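PDB 3NDN: O-succinylhomoserine sulfhydrylase from Mycobacterium tuberculosis, which probably catalyses the pyridoxal-phosphate-dependent formation of L-homocysteine from O-succinyl-L-homoserine and hydrogen sulfide in methionine biosynthesis. Local coordinates for residues 46-51 and 263-268; 83-88 and 269-274. All blocks are in the same frame, centred on the assembly; numbering follows the deposited sequence.

Interaction 1 (46-51 and 263-268)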
loop_
_atom_site.group_PDB
_atom_site.type_symbol
_atom_site.label_atom_id
_atom_site.label_comp_id
_atom_site.label_asym_id
_atom_site.label_seq_id
_atom_site.Cartn_x
_atom_site.Cartn_y
_atom_site.Cartn_z
ATOM N N GLU A 46 6.196 9.822 8.073
ATOM C CA GLU A 46 7.284 8.894 7.725
ATOM C C GLU A 46 7.196 8.284 6.304
ATOM O O GLU A 46 6.176 7.724 5.916
ATOM C CB GLU A 46 7.416 7.795 8.792
ATOM C CG GLU A 46 7.792 8.292 10.229
ATOM C CD GLU A 46 6.597 8.844 11.034
ATOM O OE1 GLU A 46 5.498 9.118 10.467
ATOM O OE2 GLU A 46 6.764 9.012 12.260
ATOM N N ALA A 47 8.275 8.426 5.534
ATOM C CA ALA A 47 8.334 7.946 4.149
ATOM C C ALA A 47 8.499 6.423 4.015
ATOM O O ALA A 47 9.104 5.774 4.885
ATOM C CB ALA A 47 9.481 8.655 3.412
ATOM N N MET A 48 7.982 5.865 2.915
ATOM C CA MET A 48 8.076 4.405 2.629
ATOM C C MET A 48 8.986 4.146 1.424
ATOM O O MET A 48 8.638 4.528 0.307
ATOM C CB MET A 48 6.679 3.840 2.339
ATOM C CG MET A 48 6.601 2.304 2.271
ATOM S SD MET A 48 5.081 1.720 1.473
ATOM C CE MET A 48 3.861 1.996 2.758
ATOM N N TYR A 49 10.109 3.455 1.654
ATOM C CA TYR A 49 11.105 3.169 0.616
ATOM C C TYR A 49 10.993 1.733 0.094
ATOM O O TYR A 49 11.735 0.833 0.519
ATOM C CB TYR A 49 12.551 3.513 1.082
ATOM C CG TYR A 49 12.775 5.003 1.372
ATOM C CD1 TYR A 49 13.176 5.878 0.355
ATOM C CD2 TYR A 49 12.587 5.532 2.655
ATOM C CE1 TYR A 49 13.354 7.251 0.606
ATOM C CE2 TYR A 49 12.763 6.905 2.920
ATOM C CZ TYR A 49 13.168 7.752 1.882
ATOM O OH TYR A 49 13.358 9.113 2.090
ATOM N N LEU A 50 10.064 1.538 -0.844
ATOM C CA LEU A 50 9.875 0.230 -1.493
ATOM C C LEU A 50 10.955 0.052 -2.557
ATOM O O LEU A 50 10.736 0.327 -3.737
ATOM C CB LEU A 50 8.467 0.087 -2.099
ATOM C CG LEU A 50 7.282 0.148 -1.119
ATOM C CD1 LEU A 50 5.923 -0.023 -1.811
ATOM C CD2 LEU A 50 7.456 -0.890 -0.012
ATOM N N THR A 51 12.122 -0.416 -2.107
ATOM C CA THR A 51 13.252 -0.722 -2.970
ATOM C C THR A 51 13.973 -1.940 -2.376
ATOM O O THR A 51 14.084 -2.067 -1.129
ATOM C CB THR A 51 14.229 0.482 -3.103
ATOM O OG1 THR A 51 15.122 0.251 -4.195
ATOM C CG2 THR A 51 15.058 0.706 -1.802
ATOM N N SER A 263 9.061 -6.826 5.489
ATOM C CA SER A 263 8.752 -6.027 4.312
ATOM C C SER A 263 8.702 -4.531 4.709
ATOM O O SER A 263 8.202 -4.194 5.768
ATOM C CB SER A 263 7.420 -6.473 3.721
ATOM O OG SER A 263 6.891 -5.478 2.867
ATOM N N ALA A 264 9.242 -3.650 3.872
ATOM C CA ALA A 264 9.146 -2.199 4.131
ATOM C C ALA A 264 7.704 -1.670 4.234
ATOM O O ALA A 264 7.458 -0.669 4.940
ATOM C CB ALA A 264 9.964 -1.394 3.059
ATOM N N PHE A 265 6.753 -2.304 3.531
ATOM C CA PHE A 265 5.335 -1.916 3.648
ATOM C C PHE A 265 4.839 -2.246 5.079
ATOM O O PHE A 265 4.255 -1.399 5.759
ATOM C CB PHE A 265 4.436 -2.613 2.595
ATOM C CG PHE A 265 2.964 -2.311 2.758
ATOM C CD1 PHE A 265 2.403 -1.181 2.160
ATOM C CD2 PHE A 265 2.143 -3.129 3.556
ATOM C CE1 PHE A 265 1.046 -0.880 2.322
ATOM C CE2 PHE A 265 0.806 -2.847 3.723
ATOM C CZ PHE A 265 0.241 -1.709 3.117
ATOM N N ASN A 266 5.110 -3.466 5.536
ATOM C CA ASN A 266 4.721 -3.892 6.895
ATOM C C ASN A 266 5.382 -2.985 7.958
ATOM O O ASN A 266 4.760 -2.642 8.958
ATOM C CB ASN A 266 5.091 -5.371 7.152
ATOM C CG ASN A 266 4.238 -6.349 6.341
ATOM O OD1 ASN A 266 3.823 -6.059 5.205
ATOM N ND2 ASN A 266 3.979 -7.519 6.918
ATOM N N ALA A 267 6.631 -2.592 7.713
ATOM C CA ALA A 267 7.390 -1.732 8.639
ATOM C C ALA A 267 6.688 -0.375 8.817
ATOM O O ALA A 267 6.630 0.158 9.927
ATOM C CB ALA A 267 8.840 -1.526 8.125
ATOM N N TRP A 268 6.160 0.171 7.724
ATOM C CA TRP A 268 5.383 1.427 7.762
ATOM C C TRP A 268 4.098 1.237 8.599
ATOM O O TRP A 268 3.807 2.052 9.499
ATOM C CB TRP A 268 5.063 1.893 6.335
ATOM C CG TRP A 268 4.135 3.084 6.226
ATOM C CD1 TRP A 268 4.461 4.405 6.393
ATOM C CD2 TRP A 268 2.744 3.052 5.897
ATOM N NE1 TRP A 268 3.355 5.198 6.181
ATOM C CE2 TRP A 268 2.283 4.393 5.891
ATOM C CE3 TRP A 268 1.833 2.016 5.621
ATOM C CZ2 TRP A 268 0.951 4.732 5.599
ATOM C CZ3 TRP A 268 0.508 2.349 5.326
ATOM C CH2 TRP A 268 0.079 3.702 5.324
HETATM O O HOH W 1 3.383 8.048 6.592
#

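Interaction 2 (83-88 and 269-274)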
loop_
_atom_site.group_PDB
_atom_site.type_symbol
_atom_site.label_atom_id
_atom_site.label_comp_id
_atom_site.label_asym_id
_atom_site.label_seq_id
_atom_site.Cartn_x
_atom_site.Cartn_y
_atom_site.Cartn_z
ATOM N N VAL A 83 12.458 0.289 7.438
ATOM C CA VAL A 83 12.684 -0.720 8.463
ATOM C C VAL A 83 13.512 -0.172 9.657
ATOM O O VAL A 83 13.216 -0.486 10.811
ATOM C CB VAL A 83 13.291 -2.035 7.859
ATOM C CG1 VAL A 83 13.606 -3.063 8.970
ATOM C CG2 VAL A 83 12.312 -2.653 6.864
ATOM N N SER A 84 14.535 0.648 9.382
ATOM C CA SER A 84 15.343 1.254 10.460
ATOM C C SER A 84 14.538 2.156 11.418
ATOM O O SER A 84 14.844 2.211 12.616
ATOM C CB SER A 84 16.527 2.062 9.877
ATOM O OG SER A 84 17.481 1.201 9.279
ATOM N N VAL A 85 13.534 2.873 10.890
ATOM C CA VAL A 85 12.691 3.742 11.712
ATOM C C VAL A 85 11.834 2.884 12.674
ATOM O O VAL A 85 11.734 3.218 13.857
ATOM C CB VAL A 85 11.778 4.683 10.842
ATOM C CG1 VAL A 85 10.815 5.501 11.713
ATOM C CG2 VAL A 85 12.633 5.629 9.951
ATOM N N PHE A 86 11.278 1.763 12.187
ATOM C CA PHE A 86 10.506 0.837 13.064
ATOM C C PHE A 86 11.407 0.265 14.193
ATOM O O PHE A 86 10.995 0.245 15.369
ATOM C CB PHE A 86 9.873 -0.344 12.268
ATOM C CG PHE A 86 9.394 -1.476 13.144
ATOM C CD1 PHE A 86 8.268 -1.323 13.945
ATOM C CD2 PHE A 86 10.100 -2.696 13.192
ATOM C CE1 PHE A 86 7.837 -2.356 14.777
ATOM C CE2 PHE A 86 9.682 -3.726 14.019
ATOM C CZ PHE A 86 8.555 -3.565 14.821
ATOM N N GLU A 87 12.592 -0.214 13.810
ATOM C CA GLU A 87 13.581 -0.817 14.743
ATOM C C GLU A 87 13.968 0.183 15.845
ATOM O O GLU A 87 13.994 -0.167 17.035
ATOM C CB GLU A 87 14.847 -1.274 14.010
ATOM C CG GLU A 87 14.720 -2.565 13.170
ATOM C CD GLU A 87 15.909 -2.820 12.227
ATOM O OE1 GLU A 87 16.683 -1.864 11.948
ATOM O OE2 GLU A 87 16.073 -3.987 11.742
ATOM N N GLU A 88 14.260 1.419 15.452
ATOM C CA GLU A 88 14.715 2.421 16.430
ATOM C C GLU A 88 13.611 2.939 17.343
ATOM O O GLU A 88 13.838 3.167 18.545
ATOM C CB GLU A 88 15.468 3.560 15.736
ATOM C CG GLU A 88 15.968 4.665 16.680
ATOM C CD GLU A 88 17.248 4.313 17.433
ATOM O OE1 GLU A 88 17.759 3.163 17.294
ATOM O OE2 GLU A 88 17.750 5.213 18.166
ATOM N N VAL A 269 3.362 0.160 8.335
ATOM C CA VAL A 269 2.157 -0.156 9.132
ATOM C C VAL A 269 2.447 -0.207 10.658
ATOM O O VAL A 269 1.731 0.420 11.468
ATOM C CB VAL A 269 1.449 -1.465 8.663
ATOM C CG1 VAL A 269 0.271 -1.810 9.612
ATOM C CG2 VAL A 269 0.950 -1.326 7.223
ATOM N N LEU A 270 3.514 -0.920 11.027
ATOM C CA LEU A 270 3.877 -1.139 12.415
ATOM C C LEU A 270 4.434 0.096 13.137
ATOM O O LEU A 270 4.105 0.309 14.283
ATOM C CB LEU A 270 4.837 -2.339 12.545
ATOM C CG LEU A 270 4.274 -3.681 12.046
ATOM C CD1 LEU A 270 5.311 -4.806 12.152
ATOM C CD2 LEU A 270 2.990 -4.075 12.790
ATOM N N LEU A 271 5.291 0.888 12.481
ATOM C CA LEU A 271 5.839 2.109 13.101
ATOM C C LEU A 271 4.761 3.173 13.371
ATOM O O LEU A 271 4.856 3.941 14.349
ATOM C CB LEU A 271 7.017 2.690 12.240
ATOM C CG LEU A 271 6.771 3.385 10.893
ATOM C CD1 LEU A 271 6.430 4.924 11.091
ATOM C CD2 LEU A 271 7.969 3.254 9.940
ATOM N N LYS A 272 3.723 3.211 12.530
ATOM C CA LYS A 272 2.623 4.125 12.744
ATOM C C LYS A 272 1.735 3.532 13.867
ATOM O O LYS A 272 1.167 4.272 14.653
ATOM C CB LYS A 272 1.812 4.352 11.449
ATOM C CG LYS A 272 2.597 5.036 10.294
ATOM C CD LYS A 272 3.161 6.431 10.683
ATOM C CE LYS A 272 2.101 7.517 10.623
ATOM N NZ LYS A 272 2.648 8.871 11.018
ATOM N N GLY A 273 1.669 2.206 13.963
ATOM C CA GLY A 273 0.934 1.570 15.107
ATOM C C GLY A 273 1.568 1.907 16.462
ATOM O O GLY A 273 0.875 2.013 17.491
ATOM N N LEU A 274 2.886 2.081 16.469
ATOM C CA LEU A 274 3.614 2.360 17.720
ATOM C C LEU A 274 3.248 3.751 18.296
ATOM O O LEU A 274 3.363 3.987 19.504
ATOM C CB LEU A 274 5.122 2.229 17.511
ATOM C CG LEU A 274 5.724 0.810 17.405
ATOM C CD1 LEU A 274 7.207 0.937 17.041
ATOM C CD2 LEU A 274 5.543 -0.004 18.709
#

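Interaction 1 (46-51 and 263-268)
Ser263 sets the start of helix 264-273: as its N-cap, it accepts the N-H of Phe265 on OG at 3.2 Å, a bent bond of 138°. One residue on, Ala264 faces loop 46-51, where an inverse gamma turn centred on Leu50 bends the chain, and its small CB touches both Tyr49 O and Leu50 CD2, the latter at 4.0 Å. Leu50 CD2 also lies 3.9 Å from Phe265 N. Phe265 meets Met48 obliquely: Met48 CE makes an apolar contact with Phe265 CD1 at 3.5 Å, and Met48 SD, 5.3 Å from the Phe265 ring centroid, forms a Met-aromatic contact. This lies where subunits of the homotetramer meet: Phe265 stacks on Phe265 of the third subunit, and the Met48 backbone hydrogen-bonds to the second. Trp268, one turn beyond Ala264, takes a second Met-aromatic contact from the same sulfur. Met48 runs extended to the sulfur, then bends at chi3 (-75°), which places CE over one face of the Trp268 indole, 3.2 Å above its plane and toward the rim; an unbranched, flexible methionine can thus serve two rings. In the ring plane, a water accepts from Trp268 NE1 at 2.9 Å and donates to Glu46 O, also at 2.9 Å.

Interaction 2 (83-88 and 269-274)
Two helices of one subunit pack here through a buried, wholly apolar contact, where helix 81-94 passes helix 264-273. The axes of segments 83-88 and 269-273 approach to 9.0 Å, and their directions run the same way at an angle of 34°. The backbones draw closest at Phe86 and Leu271, whose CA atoms are 4.8 Å apart. Leu271 CB sits 4.0 Å from Phe86 CA, so the start of the leucine side chain rests against the helix backbone itself.

Phe86 makes the largest contribution of any residue. Its CG is anti to the backbone N (chi1 165°), and the ring lies alongside Leu270, both side chains pointing the same way. Phe86 CE1 comes 3.7 Å from Leu270 CB, while Leu274 crosses at about a right angle and brings CD1 to 4.0 Å from Phe86 CD1. A broad, flat phenyl suits this place because the CD1-CE1 side of the ring reaches both leucines, which lie a helical turn apart. Both helices belong to the fold-type I (aspartate aminotransferase-like) architecture of the trans-sulfuration family, and beyond this interface Phe86 also packs on Ala101 of strand 98-102, an outermost strand of the seven-stranded mixed sheet; Phe86 and Leu270 both touch Met262.

On the other flank of Phe86, Leu271 turns to Val85. Its CG stands between the backbone N and the carbonyl carbon (chi1 72°), a crowded position for a helical leucine, and this turn delivers CD2 to 4.0 Å from Val85 CG1. Val85, branched at CB, is compact and stiff, and meets the leucine methyl obliquely. The backbone is tied in too: Leu271 O accepts a hydrogen bond from Arg89 NH2, and the Arg89 side chain also touches Leu274.

In the fold
Both interactions are buried and share helix 264-273, interaction 1 using its first turn and interaction 2 its later part; their centres lie about 9 Å apart. Interaction 1 joins the helix to a loop beside other subunits, and its chemistry is mixed: thioether, aromatic rings and a bridging water. Interaction 2 joins helix to helix within the subunit, nearer the centre of the chain, and relies on aliphatic and phenyl groups alone. The two meet directly. Glu46 OE1 forms a salt bridge with Lys272 NZ at 2.9 Å, while Glu46 OE2 pairs with Arg89, and Ala267 CB packs on Val83 CG2 at 3.9 Å.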